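PDB 4FMV: glucuronoarabinoxylan endo-1,4-beta-xylanase, which hydrolyses internal beta-1,4 linkages of xylan, and probably of related beta-glucans, through the family 30 glycoside hydrolase part represented by this chain of a longer protein. Local coordinates for residues H205-S210 against M230-F235; I45-I50 against S86-P91. All coordinates share one frame; numbering follows the deposited sequence.

Both contacts sit at the C-terminal ends of parallel strands in the (beta/alpha)8 barrel of this chain, with their centres about 17 Å apart. Contact 2 comes first in sequence and joins strand 45-49 to the end of strand 82-86, the second and third of the barrel; contact 1 joins the ends of 201-205 and 227-232, the sixth and seventh. They meet across the barrel mouth, where Glu232 OE1 and Arg47 NH1 form a salt bridge at 3.0 Å. Glu177 on strand 172-178 connects them a second time, hydrogen-bonding His205, Thr231 and Ser86 and forming a salt bridge with Arg47. The result is one polar network where enzymes of this fold have their active site.

Contact 1. Residues H205-S210 against M230-F235; sequences HFYGTS and MTEKYF
Met230 lies against the ring of Phe206 where strands 201-205 and 227-232, the sixth and seventh of the (beta/alpha)8 barrel, reach their C-terminal ends. Its CG is held over the middle of one face, 3.4 Å from the Phe206 ring centroid, a CH-pi contact. With CG anti to the backbone N (chi1 -161°) and the chain bent beyond it, SD also lies over the ring and adds a Met-aromatic contact. Glu249 and Ser253 of helix 240-255 pack on the same phenylalanine.

At Thr231, OG1 lies in the plane of the His205 imidazole, at its edge, 3.0 Å from CD2 of His205. Glu177 OE1 hydrogen-bonds both Thr231 OG1 and His205 NE2, while His205 ND1 is hydrogen-bonded to Glu143. Glu232 then covers a face of this ring: its CB is a CH-pi partner only 7° off the normal. Its chain, extended beyond CG, brings OE2 to the hydroxyl of Tyr207, and the Tyr207 OH to Glu232 OE2 bond is very short at 2.5 Å. Here the carboxylate sits at the tyrosine ring edge, the two planes 69° apart, while OE1 pairs with Arg47. Clan GH-A hydrolases carry their nucleophile at the end of the seventh strand, consistent with a place for Glu232 in the active site.

Lys233 runs alongside Tyr207, head to tail with it, its CD 3.7 Å from Tyr207 CE1, and its ammonium donates to the backbone: Lys233 NZ is 2.9 Å from Phe206 O, approaching from above the carbonyl plane. That nitrogen also forms a salt bridge with Glu249. The Tyr234 ring stands obliquely to that of Tyr207, and its CD2 edge lies 3.3 Å from Tyr207 OH and 3.6 Å from Tyr207 CE1.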
ATOM      1  N   HIS A 205       0.070   8.964  -1.391  1.00  6.13           N
ATOM      2  CA  HIS A 205      -0.504   8.857  -0.054  1.00  8.55           C
ATOM      3  C   HIS A 205      -1.889   9.496  -0.035  1.00 11.29           C
ATOM      4  O   HIS A 205      -2.221  10.330  -0.874  1.00 11.99           O
ATOM      5  CB  HIS A 205       0.389   9.530   0.998  1.00  7.13           C
ATOM      6  CG  HIS A 205       1.777   8.974   1.053  1.00 11.87           C
ATOM      7  ND1 HIS A 205       2.761   9.508   1.860  1.00 10.79           N
ATOM      8  CD2 HIS A 205       2.350   7.939   0.397  1.00  9.98           C
ATOM      9  CE1 HIS A 205       3.872   8.815   1.709  1.00  9.27           C
ATOM     10  NE2 HIS A 205       3.651   7.857   0.818  1.00 11.78           N
ATOM     11  N   PHE A 206      -2.679   9.022   0.920  1.00 10.55           N
ATOM     12  CA  PHE A 206      -4.089   9.354   1.186  1.00  9.77           C
ATOM     13  C   PHE A 206      -4.435  10.441   2.224  1.00 11.36           C
ATOM     14  O   PHE A 206      -5.505  10.359   2.850  1.00  9.44           O
ATOM     15  CB  PHE A 206      -5.018   8.138   1.268  1.00  7.61           C
ATOM     16  CG  PHE A 206      -5.389   7.547  -0.077  1.00  9.10           C
ATOM     17  CD1 PHE A 206      -4.858   8.057  -1.267  1.00 10.67           C
ATOM     18  CD2 PHE A 206      -6.293   6.480  -0.146  1.00  8.77           C
ATOM     19  CE1 PHE A 206      -5.209   7.508  -2.512  1.00  8.95           C
ATOM     20  CE2 PHE A 206      -6.659   5.917  -1.389  1.00  9.64           C
ATOM     21  CZ  PHE A 206      -6.112   6.436  -2.572  1.00  8.09           C
ATOM     22  N   TYR A 207      -3.510  11.318   2.594  1.00 11.12           N
ATOM     23  CA  TYR A 207      -3.873  12.175   3.689  1.00 10.87           C
ATOM     24  C   TYR A 207      -4.636  13.358   3.111  1.00 15.02           C
ATOM     25  O   TYR A 207      -4.056  14.344   2.655  1.00 15.21           O
ATOM     26  CB  TYR A 207      -2.571  12.694   4.318  1.00 11.61           C
ATOM     27  CG  TYR A 207      -1.772  11.581   4.966  1.00 10.58           C
ATOM     28  CD1 TYR A 207      -2.253  10.944   6.108  1.00 10.99           C
ATOM     29  CD2 TYR A 207      -0.571  11.156   4.434  1.00  8.02           C
ATOM     30  CE1 TYR A 207      -1.557   9.923   6.700  1.00 11.04           C
ATOM     31  CE2 TYR A 207       0.131  10.114   5.024  1.00  9.61           C
ATOM     32  CZ  TYR A 207      -0.365   9.512   6.152  1.00 11.14           C
ATOM     33  OH  TYR A 207       0.326   8.487   6.755  1.00 14.17           O
ATOM     34  N   GLY A 208      -5.958  13.299   3.296  1.00 15.36           N
ATOM     35  CA  GLY A 208      -6.889  14.282   2.765  1.00 14.85           C
ATOM     36  C   GLY A 208      -7.407  14.078   1.342  1.00 14.98           C
ATOM     37  O   GLY A 208      -8.059  14.967   0.790  1.00 12.90           O
ATOM     38  N   THR A 209      -7.147  12.921   0.738  1.00 14.41           N
ATOM     39  CA  THR A 209      -7.595  12.652  -0.639  1.00 11.43           C
ATOM     40  C   THR A 209      -9.069  12.268  -0.670  1.00 13.52           C
ATOM     41  O   THR A 209      -9.452  11.270  -0.062  1.00  9.96           O
ATOM     42  CB  THR A 209      -6.795  11.464  -1.252  1.00 13.88           C
ATOM     43  OG1 THR A 209      -5.390  11.698  -1.101  1.00 11.56           O
ATOM     44  CG2 THR A 209      -7.134  11.266  -2.749  1.00 11.66           C
ATOM     45  N   SER A 210      -9.898  13.030  -1.394  1.00 11.49           N
ATOM     46  CA  SER A 210     -11.310  12.688  -1.510  1.00 11.97           C
ATOM     47  C   SER A 210     -11.474  11.485  -2.437  1.00 12.20           C
ATOM     48  O   SER A 210     -10.599  11.205  -3.264  1.00  7.94           O
ATOM     49  CB  SER A 210     -12.134  13.882  -2.017  1.00 14.68           C
ATOM     50  OG  SER A 210     -11.681  14.304  -3.288  1.00 16.46           O
ATOM     51  N   MET A 230      -1.140   2.868  -3.243  1.00 11.56           N
ATOM     52  CA  MET A 230      -1.273   3.832  -2.167  1.00  8.77           C
ATOM     53  C   MET A 230      -0.263   3.343  -1.123  1.00 11.85           C
ATOM     54  O   MET A 230      -0.432   2.276  -0.530  1.00 13.06           O
ATOM     55  CB  MET A 230      -2.679   3.723  -1.599  1.00  5.84           C
ATOM     56  CG  MET A 230      -3.145   4.914  -0.805  1.00  7.70           C
ATOM     57  SD  MET A 230      -2.154   5.271   0.642  1.00  9.22           S
ATOM     58  CE  MET A 230      -2.378   3.771   1.632  1.00  9.15           C
ATOM     59  N   THR A 231       0.821   4.098  -0.958  1.00 10.04           N
ATOM     60  CA  THR A 231       1.962   3.645  -0.153  1.00  9.25           C
ATOM     61  C   THR A 231       2.051   4.068   1.316  1.00  8.00           C
ATOM     62  O   THR A 231       2.947   3.613   2.030  1.00  9.86           O
ATOM     63  CB  THR A 231       3.281   4.055  -0.851  1.00  8.43           C
ATOM     64  OG1 THR A 231       3.341   5.484  -0.959  1.00  9.57           O
ATOM     65  CG2 THR A 231       3.354   3.445  -2.228  1.00  5.68           C
ATOM     66  N   GLU A 232       1.239   5.021   1.750  1.00  8.38           N
ATOM     67  CA  GLU A 232       1.157   5.327   3.182  1.00  7.44           C
ATOM     68  C   GLU A 232      -0.188   5.897   3.595  1.00  8.46           C
ATOM     69  O   GLU A 232      -0.653   6.883   3.004  1.00  8.30           O
ATOM     70  CB  GLU A 232       2.258   6.315   3.557  1.00  6.86           C
ATOM     71  CG  GLU A 232       2.515   6.434   5.076  1.00  8.26           C
ATOM     72  CD  GLU A 232       3.246   7.702   5.406  1.00 10.30           C
ATOM     73  OE1 GLU A 232       4.335   7.915   4.850  1.00 12.41           O
ATOM     74  OE2 GLU A 232       2.723   8.505   6.191  1.00 11.29           O
ATOM     75  N   LYS A 233      -0.788   5.333   4.638  1.00 12.36           N
ATOM     76  CA  LYS A 233      -1.918   5.964   5.313  1.00 11.46           C
ATOM     77  C   LYS A 233      -1.967   5.388   6.728  1.00 10.87           C
ATOM     78  O   LYS A 233      -1.680   4.202   6.935  1.00  8.69           O
ATOM     79  CB  LYS A 233      -3.223   5.702   4.534  1.00  9.87           C
ATOM     80  CG  LYS A 233      -4.493   6.368   5.127  1.00  8.30           C
ATOM     81  CD  LYS A 233      -4.339   7.893   5.259  1.00 10.97           C
ATOM     82  CE  LYS A 233      -5.647   8.561   5.753  1.00 14.28           C
ATOM     83  NZ  LYS A 233      -6.730   8.567   4.717  1.00 15.96           N
ATOM     84  N   TYR A 234      -2.375   6.181   7.702  1.00  9.73           N
ATOM     85  CA  TYR A 234      -2.721   5.599   8.995  1.00 10.21           C
ATOM     86  C   TYR A 234      -4.078   6.118   9.436  1.00 12.52           C
ATOM     87  O   TYR A 234      -4.607   7.100   8.870  1.00 12.53           O
ATOM     88  CB  TYR A 234      -1.643   5.890  10.056  1.00  8.43           C
ATOM     89  CG  TYR A 234      -1.626   7.336  10.481  1.00 10.24           C
ATOM     90  CD1 TYR A 234      -2.448   7.776  11.522  1.00 13.81           C
ATOM     91  CD2 TYR A 234      -0.829   8.270   9.831  1.00  8.16           C
ATOM     92  CE1 TYR A 234      -2.474   9.111  11.917  1.00 15.49           C
ATOM     93  CE2 TYR A 234      -0.833   9.612  10.242  1.00  8.69           C
ATOM     94  CZ  TYR A 234      -1.660  10.015  11.276  1.00 14.55           C
ATOM     95  OH  TYR A 234      -1.686  11.336  11.684  1.00 18.88           O
ATOM     96  N   PHE A 235      -4.658   5.431  10.417  1.00 10.39           N
ATOM     97  CA  PHE A 235      -5.857   5.896  11.091  1.00 10.97           C
ATOM     98  C   PHE A 235      -5.550   5.904  12.579  1.00 12.49           C
ATOM     99  O   PHE A 235      -4.785   5.065  13.084  1.00 11.70           O
ATOM    100  CB  PHE A 235      -7.068   5.016  10.747  1.00  8.77           C
ATOM    101  CG  PHE A 235      -7.481   5.119   9.300  1.00 12.01           C
ATOM    102  CD1 PHE A 235      -6.853   4.350   8.332  1.00 11.82           C
ATOM    103  CD2 PHE A 235      -8.472   6.019   8.907  1.00 13.41           C
ATOM    104  CE1 PHE A 235      -7.202   4.467   6.991  1.00 14.69           C
ATOM    105  CE2 PHE A 235      -8.843   6.129   7.577  1.00 13.90           C
ATOM    106  CZ  PHE A 235      -8.200   5.347   6.609  1.00 13.90           C
TER
HETATM  107  O   HOH W   1      -8.311  11.529   4.005  1.00 23.97           O

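Contact 2. Residues I45-I50 against S86-P91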
ATOM      1  N   ILE A  45       3.377  -7.070   1.523  1.00  7.04           N
ATOM      2  CA  ILE A  45       4.284  -5.982   1.174  1.00  8.40           C
ATOM      3  C   ILE A  45       4.798  -5.306   2.451  1.00  8.70           C
ATOM      4  O   ILE A  45       4.027  -5.060   3.379  1.00 10.28           O
ATOM      5  CB  ILE A  45       3.599  -4.895   0.287  1.00 11.93           C
ATOM      6  CG1 ILE A  45       2.940  -5.517  -0.944  1.00 12.62           C
ATOM      7  CG2 ILE A  45       4.611  -3.809  -0.124  1.00 12.62           C
ATOM      8  CD1 ILE A  45       2.153  -4.496  -1.810  1.00  3.72           C
ATOM      9  N   LEU A  46       6.095  -5.013   2.481  1.00  7.20           N
ATOM     10  CA  LEU A  46       6.714  -4.235   3.557  1.00  7.79           C
ATOM     11  C   LEU A  46       7.425  -3.023   2.982  1.00  9.84           C
ATOM     12  O   LEU A  46       8.164  -3.130   1.995  1.00  9.08           O
ATOM     13  CB  LEU A  46       7.746  -5.089   4.329  1.00  7.87           C
ATOM     14  CG  LEU A  46       8.500  -4.340   5.434  1.00 10.28           C
ATOM     15  CD1 LEU A  46       7.567  -3.870   6.584  1.00  3.31           C
ATOM     16  CD2 LEU A  46       9.598  -5.209   5.997  1.00 10.40           C
ATOM     17  N   ARG A  47       7.207  -1.874   3.610  1.00 10.28           N
ATOM     18  CA  ARG A  47       7.867  -0.628   3.238  1.00  9.26           C
ATOM     19  C   ARG A  47       8.934  -0.269   4.273  1.00  8.10           C
ATOM     20  O   ARG A  47       8.617  -0.045   5.446  1.00  9.90           O
ATOM     21  CB  ARG A  47       6.827   0.518   3.165  1.00  4.48           C
ATOM     22  CG  ARG A  47       7.393   1.882   2.765  1.00  5.33           C
ATOM     23  CD  ARG A  47       6.307   2.957   2.843  1.00  6.55           C
ATOM     24  NE  ARG A  47       6.764   4.267   2.336  1.00  7.58           N
ATOM     25  CZ  ARG A  47       6.458   5.433   2.895  1.00  7.57           C
ATOM     26  NH1 ARG A  47       5.708   5.446   3.980  1.00  7.76           N
ATOM     27  NH2 ARG A  47       6.873   6.591   2.345  1.00  8.99           N
ATOM     28  N   LEU A  48      10.181  -0.156   3.809  1.00  8.23           N
ATOM     29  CA  LEU A  48      11.326   0.287   4.606  1.00  9.34           C
ATOM     30  C   LEU A  48      11.531   1.798   4.466  1.00 10.78           C
ATOM     31  O   LEU A  48      11.159   2.399   3.452  1.00  7.04           O
ATOM     32  CB  LEU A  48      12.612  -0.397   4.137  1.00 11.50           C
ATOM     33  CG  LEU A  48      12.593  -1.894   3.848  1.00  8.88           C
ATOM     34  CD1 LEU A  48      13.927  -2.302   3.236  1.00  8.39           C
ATOM     35  CD2 LEU A  48      12.307  -2.669   5.132  1.00  8.49           C
ATOM     36  N   ARG A  49      12.024   2.428   5.525  1.00  9.49           N
ATOM     37  CA  ARG A  49      12.518   3.792   5.398  1.00 10.47           C
ATOM     38  C   ARG A  49      14.038   3.737   5.257  1.00 12.31           C
ATOM     39  O   ARG A  49      14.712   3.065   6.045  1.00 11.45           O
ATOM     40  CB  ARG A  49      12.145   4.626   6.616  1.00  8.17           C
ATOM     41  CG  ARG A  49      12.894   5.965   6.677  1.00 11.39           C
ATOM     42  CD  ARG A  49      12.512   6.784   7.895  1.00  9.77           C
ATOM     43  NE  ARG A  49      13.587   7.715   8.234  1.00 14.42           N
ATOM     44  CZ  ARG A  49      14.685   7.356   8.903  1.00 18.83           C
ATOM     45  NH1 ARG A  49      14.847   6.093   9.307  1.00 16.64           N
ATOM     46  NH2 ARG A  49      15.630   8.254   9.172  1.00 18.57           N
ATOM     47  N   ILE A  50      14.570   4.451   4.265  1.00 11.43           N
ATOM     48  CA  ILE A  50      16.014   4.510   4.032  1.00 11.02           C
ATOM     49  C   ILE A  50      16.654   5.496   5.011  1.00 12.83           C
ATOM     50  O   ILE A  50      16.402   6.716   4.949  1.00 10.24           O
ATOM     51  CB  ILE A  50      16.302   4.994   2.591  1.00  8.15           C
ATOM     52  CG1 ILE A  50      15.635   4.073   1.560  1.00 10.77           C
ATOM     53  CG2 ILE A  50      17.805   5.089   2.310  1.00 11.84           C
ATOM     54  CD1 ILE A  50      15.819   4.532   0.096  1.00 10.73           C
ATOM     55  N   SER A  86      11.464   3.847   0.902  1.00  8.17           N
ATOM     56  CA  SER A  86      11.323   5.288   0.602  1.00  4.55           C
ATOM     57  C   SER A  86      12.289   6.076   1.496  1.00  8.22           C
ATOM     58  O   SER A  86      12.423   5.760   2.697  1.00 10.14           O
ATOM     59  CB  SER A  86       9.904   5.739   0.976  1.00  4.73           C
ATOM     60  OG  SER A  86       8.884   4.975   0.333  1.00  7.83           O
ATOM     61  N   PRO A  87      12.999   7.067   0.920  1.00  8.09           N
ATOM     62  CA  PRO A  87      13.742   8.136   1.609  1.00  9.57           C
ATOM     63  C   PRO A  87      12.882   9.348   2.033  1.00  8.43           C
ATOM     64  O   PRO A  87      12.093   9.839   1.204  1.00  5.58           O
ATOM     65  CB  PRO A  87      14.778   8.536   0.558  1.00  9.85           C
ATOM     66  CG  PRO A  87      13.999   8.335  -0.821  1.00  6.62           C
ATOM     67  CD  PRO A  87      12.824   7.379  -0.513  1.00  7.05           C
ATOM     68  N   TRP A  88      13.052   9.848   3.257  1.00 10.40           N
ATOM     69  CA  TRP A  88      12.605  11.194   3.637  1.00  7.59           C
ATOM     70  C   TRP A  88      13.601  12.304   3.330  1.00  9.13           C
ATOM     71  O   TRP A  88      13.213  13.440   3.102  1.00  9.13           O
ATOM     72  CB  TRP A  88      12.223  11.277   5.115  1.00  6.06           C
ATOM     73  CG  TRP A  88      10.876  10.746   5.497  1.00  6.54           C
ATOM     74  CD1 TRP A  88       9.878  11.424   6.167  1.00  8.19           C
ATOM     75  CD2 TRP A  88      10.396   9.403   5.312  1.00  6.90           C
ATOM     76  NE1 TRP A  88       8.809  10.572   6.398  1.00  7.52           N
ATOM     77  CE2 TRP A  88       9.101   9.340   5.880  1.00  8.89           C
ATOM     78  CE3 TRP A  88      10.932   8.261   4.712  1.00 12.80           C
ATOM     79  CZ2 TRP A  88       8.332   8.170   5.844  1.00  9.23           C
ATOM     80  CZ3 TRP A  88      10.181   7.108   4.693  1.00 16.00           C
ATOM     81  CH2 TRP A  88       8.890   7.070   5.267  1.00 14.23           C
ATOM     82  N   ASN A  89      14.890  11.988   3.437  1.00 10.50           N
ATOM     83  CA  ASN A  89      15.944  12.945   3.114  1.00 11.04           C
ATOM     84  C   ASN A  89      17.124  12.222   2.492  1.00 11.41           C
ATOM     85  O   ASN A  89      17.355  11.045   2.777  1.00 10.16           O
ATOM     86  CB  ASN A  89      16.464  13.675   4.367  1.00 13.28           C
ATOM     87  CG  ASN A  89      15.385  14.467   5.104  1.00 14.25           C
ATOM     88  OD1 ASN A  89      15.000  15.567   4.698  1.00 12.03           O
ATOM     89  ND2 ASN A  89      14.939  13.927   6.222  1.00 13.98           N
ATOM     90  N   PRO A  90      17.899  12.923   1.648  1.00  8.94           N
ATOM     91  CA  PRO A  90      19.191  12.297   1.367  1.00 10.69           C
ATOM     92  C   PRO A  90      20.130  12.555   2.551  1.00  9.86           C
ATOM     93  O   PRO A  90      19.730  13.276   3.470  1.00  6.86           O
ATOM     94  CB  PRO A  90      19.671  13.032   0.124  1.00 11.83           C
ATOM     95  CG  PRO A  90      19.001  14.366   0.176  1.00 14.87           C
ATOM     96  CD  PRO A  90      17.687  14.174   0.901  1.00 10.38           C
ATOM     97  N   PRO A  91      21.375  12.035   2.499  1.00  8.59           N
ATOM     98  CA  PRO A  91      22.381  12.432   3.485  1.00  8.27           C
ATOM     99  C   PRO A  91      22.526  13.945   3.550  1.00  9.72           C
ATOM    100  O   PRO A  91      22.372  14.628   2.536  1.00 11.79           O
ATOM    101  CB  PRO A  91      23.669  11.823   2.924  1.00  5.95           C
ATOM    102  CG  PRO A  91      23.214  10.629   2.191  1.00  6.12           C
ATOM    103  CD  PRO A  91      21.930  11.086   1.522  1.00  6.61           C
TER
HETATM  104  O   HOH W   2      17.677   8.341   2.917  1.00  5.61           O
HETATM  105  O   HOH W   3      14.769   8.738   5.243  1.00 10.41           O
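Ser86 OG is gripped from two directions: Arg47 NE donates to it across the contact, and Glu177 OE2 hydrogen-bonds it from strand 172-178. The Arg47 NE to Ser86 OG bond measures 3.0 Å with 154° at the hydrogen, and the oxygen lies close to the guanidinium plane. Arg47 gets there because its chain is extended from CG to NE, with CG anti to the backbone N (chi1 -179°). The other nitrogens of the group are held elsewhere, NH1 by Glu232 and NH2 by Glu177 and Asn142, which fixes its rotation in a buried setting.

Trp88 lies next to this charge, its CH2 over a face of the Arg47 guanidinium and 3.6 Å from Arg47 NH2, with the two planes 34° apart. Arg49 lies athwart the same indole. Its CD sits over the indole face near the rim, 4.1 Å from the centroid of the Trp88 six-membered ring, a CH-pi contact made by the aliphatic part of the chain, while the charged end pairs with Glu51.

The backbones show the bonding of a parallel bridge centred on Arg49: Ser86 N to Leu48 O at 2.9 Å, and Ile50 N to Ser86 O at 3.0 Å. Ser86 O also receives a CA-H...O contact, 3.3 Å from Arg49 CA. Beyond the bridge the chains part, and two waters take over, both donating to Ile50 O: one accepts from Trp88 N, the other donates to Asn89 O at 2.7 Å.

This pairing makes 45-49 and 82-86 neighbours in the (beta/alpha)8 barrel, between strands 11-22 and 137-139. Outside it, helix 114-130 puts Tyr120 on Ile50 and Tyr117 on Pro87, while helix 67-78 packs Glu69 on Leu48.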